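PDB 6BHC: pseudopodium-enriched atypical kinase 1 from Homo sapiens, which is a dimerizing pseudokinase with an unusual catalytic cleft that probably acts in signalling as a scaffold rather than as an active kinase. Local coordinates for residues W54-L59 with Y78-L83. The protein carries 1 engineered substitution. Sequence-based numbering, arbitrary orientation.
Sequences WSDFRL and YAKDPL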
loop_
_atom_site.group_PDB
_atom_site.type_symbol
_atom_site.label_atom_id
_atom_site.label_comp_id
_atom_site.label_asym_id
_atom_site.label_seq_id
_atom_site.Cartn_x
_atom_site.Cartn_y
_atom_site.Cartn_z
ATOM N N TRP A 54 0.289 35.769 28.377
ATOM C CA TRP A 54 0.988 34.824 29.241
ATOM C C TRP A 54 0.018 34.065 30.136
ATOM O O TRP A 54 0.283 32.917 30.509
ATOM C CB TRP A 54 2.030 35.560 30.083
ATOM C CG TRP A 54 2.587 34.745 31.208
ATOM C CD1 TRP A 54 2.256 34.837 32.529
ATOM C CD2 TRP A 54 3.570 33.708 31.111
ATOM N NE1 TRP A 54 2.975 33.923 33.262
ATOM C CE2 TRP A 54 3.789 33.218 32.414
ATOM C CE3 TRP A 54 4.288 33.149 30.050
ATOM C CZ2 TRP A 54 4.695 32.194 32.684
ATOM C CZ3 TRP A 54 5.188 32.132 30.321
ATOM C CH2 TRP A 54 5.383 31.666 31.627
ATOM N N SER A 55 -1.111 34.685 30.486
ATOM C CA SER A 55 -2.120 34.026 31.303
ATOM C C SER A 55 -2.970 33.044 30.509
ATOM O O SER A 55 -3.647 32.204 31.111
ATOM C CB SER A 55 -3.021 35.071 31.965
ATOM O OG SER A 55 -4.031 34.457 32.746
ATOM N N ASP A 56 -2.952 33.127 29.178
ATOM C CA ASP A 56 -3.719 32.215 28.338
ATOM C C ASP A 56 -3.041 30.866 28.148
ATOM O O ASP A 56 -3.633 29.977 27.527
ATOM C CB ASP A 56 -3.982 32.850 26.970
ATOM C CG ASP A 56 -4.997 33.972 27.034
ATOM O OD1 ASP A 56 -5.849 33.952 27.948
ATOM O OD2 ASP A 56 -4.945 34.871 26.168
ATOM N N PHE A 57 -1.826 30.689 28.653
ATOM C CA PHE A 57 -1.092 29.432 28.531
ATOM C C PHE A 57 -0.990 28.809 29.918
ATOM O O PHE A 57 -0.147 29.204 30.728
ATOM C CB PHE A 57 0.283 29.659 27.909
ATOM C CG PHE A 57 0.231 30.022 26.454
ATOM C CD1 PHE A 57 0.147 31.347 26.058
ATOM C CD2 PHE A 57 0.255 29.035 25.481
ATOM C CE1 PHE A 57 0.094 31.682 24.718
ATOM C CE2 PHE A 57 0.204 29.365 24.140
ATOM C CZ PHE A 57 0.122 30.690 23.757
ATOM N N ARG A 58 -1.855 27.836 30.188
ATOM C CA ARG A 58 -1.858 27.125 31.460
ATOM C C ARG A 58 -0.843 25.992 31.377
ATOM O O ARG A 58 -1.040 25.026 30.632
ATOM C CB ARG A 58 -3.252 26.593 31.788
ATOM C CG ARG A 58 -4.295 27.667 32.083
ATOM C CD ARG A 58 -4.934 28.209 30.811
ATOM N NE ARG A 58 -5.504 27.145 29.988
ATOM C CZ ARG A 58 -6.737 26.670 30.129
ATOM N NH1 ARG A 58 -7.538 27.162 31.065
ATOM N NH2 ARG A 58 -7.170 25.699 29.334
ATOM N N LEU A 59 0.245 26.114 32.132
ATOM C CA LEU A 59 1.272 25.082 32.133
ATOM C C LEU A 59 0.725 23.801 32.747
ATOM O O LEU A 59 0.199 23.807 33.865
ATOM C CB LEU A 59 2.504 25.556 32.902
ATOM C CG LEU A 59 3.178 26.824 32.375
ATOM C CD1 LEU A 59 4.466 27.102 33.132
ATOM C CD2 LEU A 59 3.440 26.712 30.880
ATOM N N TYR A 78 -3.310 26.066 25.667
ATOM C CA TYR A 78 -3.706 27.392 25.213
ATOM C C TYR A 78 -5.175 27.635 25.539
ATOM O O TYR A 78 -6.031 26.794 25.257
ATOM C CB TYR A 78 -3.456 27.526 23.710
ATOM C CG TYR A 78 -3.716 28.905 23.148
ATOM C CD1 TYR A 78 -3.402 30.046 23.875
ATOM C CD2 TYR A 78 -4.254 29.064 21.878
ATOM C CE1 TYR A 78 -3.634 31.308 23.358
ATOM C CE2 TYR A 78 -4.487 30.321 21.352
ATOM C CZ TYR A 78 -4.175 31.439 22.095
ATOM O OH TYR A 78 -4.406 32.692 21.575
ATOM N N ALA A 79 -5.466 28.792 26.142
ATOM C CA ALA A 79 -6.817 29.056 26.629
ATOM C C ALA A 79 -7.837 29.096 25.498
ATOM O O ALA A 79 -9.006 28.753 25.706
ATOM C CB ALA A 79 -6.848 30.366 27.413
ATOM N N LYS A 80 -7.424 29.508 24.303
ATOM C CA LYS A 80 -8.330 29.594 23.167
ATOM C C LYS A 80 -8.378 28.310 22.347
ATOM O O LYS A 80 -9.123 28.246 21.363
ATOM C CB LYS A 80 -7.939 30.778 22.276
ATOM C CG LYS A 80 -7.907 32.107 23.024
ATOM C CD LYS A 80 -7.618 33.275 22.095
ATOM C CE LYS A 80 -7.571 34.585 22.863
ATOM N NZ LYS A 80 -7.325 35.747 21.966
ATOM N N ASP A 81 -7.609 27.291 22.733
ATOM C CA ASP A 81 -7.595 25.982 22.090
ATOM C C ASP A 81 -7.028 24.972 23.082
ATOM O O ASP A 81 -5.873 24.546 22.948
ATOM C CB ASP A 81 -6.771 26.016 20.802
ATOM C CG ASP A 81 -6.865 24.725 20.013
ATOM O OD1 ASP A 81 -7.907 24.042 20.105
ATOM O OD2 ASP A 81 -5.896 24.396 19.296
ATOM N N PRO A 82 -7.808 24.562 24.084
ATOM C CA PRO A 82 -7.234 23.896 25.262
ATOM C C PRO A 82 -6.885 22.429 25.080
ATOM O O PRO A 82 -6.338 21.831 26.013
ATOM C CB PRO A 82 -8.343 24.064 26.311
ATOM C CG PRO A 82 -9.598 24.080 25.512
ATOM C CD PRO A 82 -9.263 24.766 24.213
ATOM N N LEU A 83 -7.168 21.820 23.930
ATOM C CA LEU A 83 -6.963 20.388 23.759
ATOM C C LEU A 83 -5.843 20.039 22.789
ATOM O O LEU A 83 -5.543 18.854 22.617
ATOM C CB LEU A 83 -8.266 19.720 23.303
ATOM C CG LEU A 83 -9.458 19.900 24.245
ATOM C CD1 LEU A 83 -10.642 19.066 23.783
ATOM C CD2 LEU A 83 -9.071 19.553 25.676
#
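Phe57 and Tyr78 project from the same face of the sheet and meet as an offset stack, ring centroids 4.8 Å apart and planes inclined by 22°. The overlap is one-sided: Tyr78 CD1 stands over the Phe57 ring near its rim, 3.6 Å from Phe57 CZ, while Tyr78 CE1 reaches the same carbon at 3.8 Å. Tyr78 CG lies anti to its own backbone N (chi1 -175°), beside the carbonyl carbon, and from there the side chain crosses that of Phe57 obliquely. On the Tyr78 face turned away from Phe57, Lys80 N of the turn sits over the ring centre.

Phe57 and Tyr78 form a non-hydrogen-bonded pair in the antiparallel sheet of the kinase N-lobe, where strand 57-59 pairs with strand 71-78, whose end leads through a type I beta turn, Tyr78 to Asp81, toward strand 85-91. A bond from Asp81 N to Tyr78 O, 3.0 Å long, closes the turn. Phe57 also packs on Phe124 and Val88 of neighbouring strands, and Tyr78 on Leu47, and both rings are buried.

At the start of the turn, Ala79 N donates to Asp56 O at 2.6 Å; the donor lies in the carbonyl plane, although the N-H...O angle is only 137°. Ala79 CB lies 3.2 Å from Asp56 O, and Asp56 CB lies 3.9 Å from Tyr78 CE1.

On the other side of the backbone the Arg58 chain is bent at chi2 and chi3, which place CD and NE, and one guanidinium face lies over Ala79 CA, toward the rim. Its NH2 meets Pro82 CB at the guanidinium edge, 3.6 Å away, and its NE is hydrogen-bonded to Ser77 O.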